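Local coordinates for sterol carrier protein 2 (Thermus thermophilus, PDB 2CX7), which probably binds sterols or other lipids in a hydrophobic pocket and carries them between membranes, at residues G31-A36 against F74-D79; A50-L55 against G68-D73. All coordinates share one frame; numbering follows the deposited sequence.

Contact 1 of 2, residues G31-A36 against F74-D79; sequences GSLALA and FVIEAD
Ala34 is gripped from both ends by Phe74 and Ile76 in a parallel pairing of strands 32-36 and 74-78, whose axes come within 4.7 Å at 13°. Ala34 N gives its hydrogen to Phe74 O (2.8 Å), and Ile76 N gives an almost straight bond to Ala34 O (2.9 Å). Ala36 repeats the pattern between Ile76 O and Ala78 N. The close side-chain packing centres on Leu33, whose side chain crosses that of Phe74 at about a right angle. Chi1 (170°) sets its CG beside the carbonyl carbon and chi2 (68°) places CD1, which lies 3.8 Å from Phe74 CB and 4.1 Å from Ile76 CD1. The Phe74 ring carries Ser32 O at its edge, in plane, and meets Trp29. Trp83 of helix 80-86 covers Leu35 and Ile76. On the other face Ala34 CB reaches Val75 CG2 at 4.1 Å, but the contact loosens at Glu77, which, extended beyond CG, leads its carboxylate away to a salt bridge with Arg38. The backbone ladder thus holds the two strands in register between faces that are both largely apolar, with charge entering at the Glu77 end, where Arg38 takes the carboxylate.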
loop_
_atom_site.group_PDB
_atom_site.type_symbol
_atom_site.label_atom_id
_atom_site.label_comp_id
_atom_site.label_asym_id
_atom_site.label_seq_id
_atom_site.Cartn_x
_atom_site.Cartn_y
_atom_site.Cartn_z
ATOM N N GLY A 31 0.070 10.479 -7.744
ATOM C CA GLY A 31 0.860 10.490 -6.529
ATOM C C GLY A 31 1.395 9.128 -6.146
ATOM O O GLY A 31 0.726 8.110 -6.334
ATOM N N SER A 32 2.613 9.105 -5.620
ATOM C CA SER A 32 3.225 7.845 -5.206
ATOM C C SER A 32 2.683 7.477 -3.829
ATOM O O SER A 32 2.272 8.348 -3.061
ATOM C CB SER A 32 4.752 7.974 -5.171
ATOM O OG SER A 32 5.169 9.086 -4.399
ATOM N N LEU A 33 2.665 6.185 -3.525
ATOM C CA LEU A 33 2.161 5.717 -2.240
ATOM C C LEU A 33 3.106 4.679 -1.678
ATOM O O LEU A 33 3.454 3.713 -2.363
ATOM C CB LEU A 33 0.769 5.082 -2.412
ATOM C CG LEU A 33 0.166 4.308 -1.229
ATOM C CD1 LEU A 33 -0.173 5.268 -0.094
ATOM C CD2 LEU A 33 -1.113 3.582 -1.689
ATOM N N ALA A 34 3.517 4.879 -0.430
ATOM C CA ALA A 34 4.402 3.937 0.227
ATOM C C ALA A 34 3.655 3.215 1.330
ATOM O O ALA A 34 2.989 3.844 2.163
ATOM C CB ALA A 34 5.617 4.657 0.810
ATOM N N LEU A 35 3.755 1.889 1.311
ATOM C CA LEU A 35 3.159 1.042 2.329
ATOM C C LEU A 35 4.381 0.631 3.152
ATOM O O LEU A 35 5.189 -0.206 2.726
ATOM C CB LEU A 35 2.486 -0.166 1.684
ATOM C CG LEU A 35 1.473 0.176 0.588
ATOM C CD1 LEU A 35 0.814 -1.106 0.106
ATOM C CD2 LEU A 35 0.433 1.176 1.120
ATOM N N ALA A 36 4.517 1.239 4.322
ATOM C CA ALA A 36 5.677 1.018 5.173
ATOM C C ALA A 36 5.466 0.144 6.406
ATOM O O ALA A 36 4.466 0.277 7.118
ATOM C CB ALA A 36 6.242 2.369 5.596
ATOM N N PHE A 74 2.373 9.951 -0.447
ATOM C CA PHE A 74 1.579 9.475 0.670
ATOM C C PHE A 74 2.324 8.311 1.298
ATOM O O PHE A 74 2.844 7.450 0.594
ATOM C CB PHE A 74 0.194 9.015 0.212
ATOM C CG PHE A 74 -0.671 10.127 -0.309
ATOM C CD1 PHE A 74 -0.559 10.554 -1.628
ATOM C CD2 PHE A 74 -1.590 10.757 0.528
ATOM C CE1 PHE A 74 -1.354 11.596 -2.110
ATOM C CE2 PHE A 74 -2.388 11.798 0.063
ATOM C CZ PHE A 74 -2.270 12.218 -1.260
ATOM N N VAL A 75 2.384 8.300 2.622
ATOM C CA VAL A 75 3.056 7.233 3.338
ATOM C C VAL A 75 2.142 6.707 4.431
ATOM O O VAL A 75 1.670 7.469 5.282
ATOM C CB VAL A 75 4.374 7.719 3.972
ATOM C CG1 VAL A 75 5.014 6.596 4.774
ATOM C CG2 VAL A 75 5.320 8.183 2.879
ATOM N N ILE A 76 1.856 5.410 4.366
ATOM C CA ILE A 76 1.018 4.748 5.363
ATOM C C ILE A 76 1.907 3.713 6.036
ATOM O O ILE A 76 2.382 2.766 5.402
ATOM C CB ILE A 76 -0.181 4.028 4.742
ATOM C CG1 ILE A 76 -1.043 5.020 3.956
ATOM C CG2 ILE A 76 -1.009 3.376 5.858
ATOM C CD1 ILE A 76 -2.249 4.383 3.274
ATOM N N GLU A 77 2.114 3.897 7.330
ATOM C CA GLU A 77 2.990 3.037 8.118
ATOM C C GLU A 77 2.225 2.177 9.120
ATOM O O GLU A 77 1.178 2.589 9.634
ATOM C CB GLU A 77 3.996 3.935 8.845
ATOM C CG GLU A 77 4.825 3.275 9.916
ATOM C CD GLU A 77 5.575 4.312 10.745
ATOM O OE1 GLU A 77 6.481 4.967 10.189
ATOM O OE2 GLU A 77 5.241 4.482 11.942
ATOM N N ALA A 78 2.771 1.002 9.424
ATOM C CA ALA A 78 2.123 0.098 10.364
ATOM C C ALA A 78 3.062 -1.022 10.782
ATOM O O ALA A 78 4.114 -1.234 10.162
ATOM C CB ALA A 78 0.862 -0.494 9.727
ATOM N N ASP A 79 2.684 -1.719 11.851
ATOM C CA ASP A 79 3.452 -2.865 12.327
ATOM C C ASP A 79 3.216 -3.968 11.297
ATOM O O ASP A 79 2.143 -4.034 10.692
ATOM C CB ASP A 79 2.919 -3.354 13.674
ATOM C CG ASP A 79 3.473 -2.580 14.851
ATOM O OD1 ASP A 79 3.909 -1.431 14.659
ATOM O OD2 ASP A 79 3.455 -3.130 15.980
#

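Contact 2 of 2, residues A50-L55 against G68-D73; sequences AVVLDL and GEAEAD
Ala50 opens the contact with its methyl turned to the loop 68-73: Ala50 CB stands 3.7 Å from Ala70 CB, methyl against methyl. At the same end Gly68 passes close by with its backbone, the gap from Ala50 N to Gly68 O being 4.5 Å, too long for a bond. Val51 points the other way, to Trp8 and Ala9 of helix 6-17, on the opposite face of the sheet. Val52 does most of the work. Its CG1 is anti to the backbone N (chi1 -176°) and its CG2 anti to the carbonyl carbon, which splits the two methyls between successive parts of the loop. CG2 presses on Ala70 CB at 3.4 Å, closer than usual for two carbons, so that this one methyl of the loop touches both Ala50 and Val52. CG1 reaches on to Glu71 O at 3.7 Å and, less closely, to Ala72 CB at 4.3 Å. Leu53 belongs to the helix side, where it packs on Tyr12, and Asp54 turns to a salt bridge with Arg61. The loop meanwhile directs the CB atoms of Ala70 and Ala72 at the strand and those of Glu69 and Glu71 away from it. No hydrogen bond joins the two segments: strand 49-56 spends its backbone groups on strands 32-37 and 59-67. In this contact the loop therefore meets the strand through apolar methyl contacts without directional bonds; its polar ties, Ala72 O to Lys106 NZ and Asp73 N to Ser32 OG, come nearer its end.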
loop_
_atom_site.group_PDB
_atom_site.type_symbol
_atom_site.label_atom_id
_atom_site.label_comp_id
_atom_site.label_asym_id
_atom_site.label_seq_id
_atom_site.Cartn_x
_atom_site.Cartn_y
_atom_site.Cartn_z
ATOM N N ALA A 50 9.469 -1.158 2.933
ATOM C CA ALA A 50 8.300 -0.549 2.329
ATOM C C ALA A 50 8.153 -0.953 0.878
ATOM O O ALA A 50 9.105 -1.414 0.247
ATOM C CB ALA A 50 8.412 0.965 2.423
ATOM N N VAL A 51 6.940 -0.801 0.364
ATOM C CA VAL A 51 6.668 -1.058 -1.038
ATOM C C VAL A 51 6.184 0.307 -1.496
ATOM O O VAL A 51 5.226 0.848 -0.944
ATOM C CB VAL A 51 5.572 -2.101 -1.253
ATOM C CG1 VAL A 51 5.161 -2.118 -2.721
ATOM C CG2 VAL A 51 6.086 -3.492 -0.861
ATOM N N VAL A 52 6.863 0.868 -2.489
ATOM C CA VAL A 52 6.519 2.183 -2.994
ATOM C C VAL A 52 5.924 2.022 -4.384
ATOM O O VAL A 52 6.554 1.449 -5.280
ATOM C CB VAL A 52 7.773 3.091 -3.022
ATOM C CG1 VAL A 52 7.399 4.504 -3.447
ATOM C CG2 VAL A 52 8.417 3.105 -1.630
ATOM N N LEU A 53 4.695 2.510 -4.535
ATOM C CA LEU A 53 3.956 2.424 -5.787
ATOM C C LEU A 53 3.888 3.769 -6.512
ATOM O O LEU A 53 3.485 4.778 -5.930
ATOM C CB LEU A 53 2.529 1.952 -5.507
ATOM C CG LEU A 53 2.351 0.715 -4.621
ATOM C CD1 LEU A 53 0.912 0.637 -4.106
ATOM C CD2 LEU A 53 2.717 -0.528 -5.414
ATOM N N ASP A 54 4.296 3.773 -7.775
ATOM C CA ASP A 54 4.235 4.973 -8.616
ATOM C C ASP A 54 2.892 4.844 -9.326
ATOM O O ASP A 54 2.806 4.285 -10.420
ATOM C CB ASP A 54 5.387 4.955 -9.627
ATOM C CG ASP A 54 5.393 6.171 -10.540
ATOM O OD1 ASP A 54 4.548 7.074 -10.366
ATOM O OD2 ASP A 54 6.255 6.222 -11.439
ATOM N N LEU A 55 1.837 5.345 -8.691
ATOM C CA LEU A 55 0.485 5.230 -9.227
ATOM C C LEU A 55 0.075 6.443 -10.053
ATOM O O LEU A 55 0.400 7.570 -9.696
ATOM C CB LEU A 55 -0.493 5.031 -8.065
ATOM C CG LEU A 55 -0.183 3.849 -7.134
ATOM C CD1 LEU A 55 -1.065 3.897 -5.911
ATOM C CD2 LEU A 55 -0.368 2.537 -7.887
ATOM N N GLY A 68 14.323 0.042 4.809
ATOM C CA GLY A 68 14.394 1.300 5.529
ATOM C C GLY A 68 13.301 2.277 5.138
ATOM O O GLY A 68 12.231 1.877 4.674
ATOM N N GLU A 69 13.581 3.564 5.322
ATOM C CA GLU A 69 12.638 4.632 5.004
ATOM C C GLU A 69 12.427 4.799 3.508
ATOM O O GLU A 69 13.373 4.705 2.727
ATOM C CB GLU A 69 13.132 5.959 5.582
ATOM C CG GLU A 69 13.086 6.050 7.091
ATOM C CD GLU A 69 11.686 5.853 7.644
ATOM O OE1 GLU A 69 10.707 6.150 6.921
ATOM O OE2 GLU A 69 11.568 5.415 8.807
ATOM N N ALA A 70 11.184 5.063 3.116
ATOM C CA ALA A 70 10.851 5.251 1.707
ATOM C C ALA A 70 10.176 6.602 1.476
ATOM O O ALA A 70 9.432 7.093 2.330
ATOM C CB ALA A 70 9.943 4.124 1.230
ATOM N N GLU A 71 10.441 7.197 0.316
ATOM C CA GLU A 71 9.864 8.492 -0.035
ATOM C C GLU A 71 8.660 8.346 -0.963
ATOM O O GLU A 71 8.685 7.558 -1.910
ATOM C CB GLU A 71 10.911 9.384 -0.717
ATOM C CG GLU A 71 12.152 9.672 0.123
ATOM C CD GLU A 71 13.001 8.433 0.360
ATOM O OE1 GLU A 71 13.425 7.804 -0.635
ATOM O OE2 GLU A 71 13.245 8.087 1.537
ATOM N N ALA A 72 7.612 9.114 -0.684
ATOM C CA ALA A 72 6.403 9.086 -1.499
ATOM C C ALA A 72 5.499 10.262 -1.152
ATOM O O ALA A 72 5.693 10.924 -0.132
ATOM C CB ALA A 72 5.655 7.772 -1.276
ATOM N N ASP A 73 4.514 10.522 -2.007
ATOM C CA ASP A 73 3.566 11.598 -1.768
ATOM C C ASP A 73 2.683 11.236 -0.576
ATOM O O ASP A 73 2.278 12.097 0.199
ATOM C CB ASP A 73 2.705 11.831 -3.008
ATOM C CG ASP A 73 3.498 12.404 -4.156
ATOM O OD1 ASP A 73 4.180 13.433 -3.949
ATOM O OD2 ASP A 73 3.441 11.831 -5.261
#

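In the fold
Contacts 1 and 2 lie about 6 Å apart, centre to centre, on one mixed sheet ordered 59-67, 49-56, 32-37, 74-78, 103-106. Contact 1 pairs two neighbouring strands within it; contact 2 lays the connection 68-73 over a face of it. Along the chain, both segments of contact 2 fall between those of contact 1: strands 32-37, 49-56 and 59-67 run antiparallel in turn, then the loop travels back across the sheet to bring strand 74-78 parallel beside 32-37. The contacts meet where Leu33 O bonds Leu53 N and Ser32 OG bonds Asp73 N. The crossing loop thus delivers the strand that extends the sheet of this SCP-2 fold.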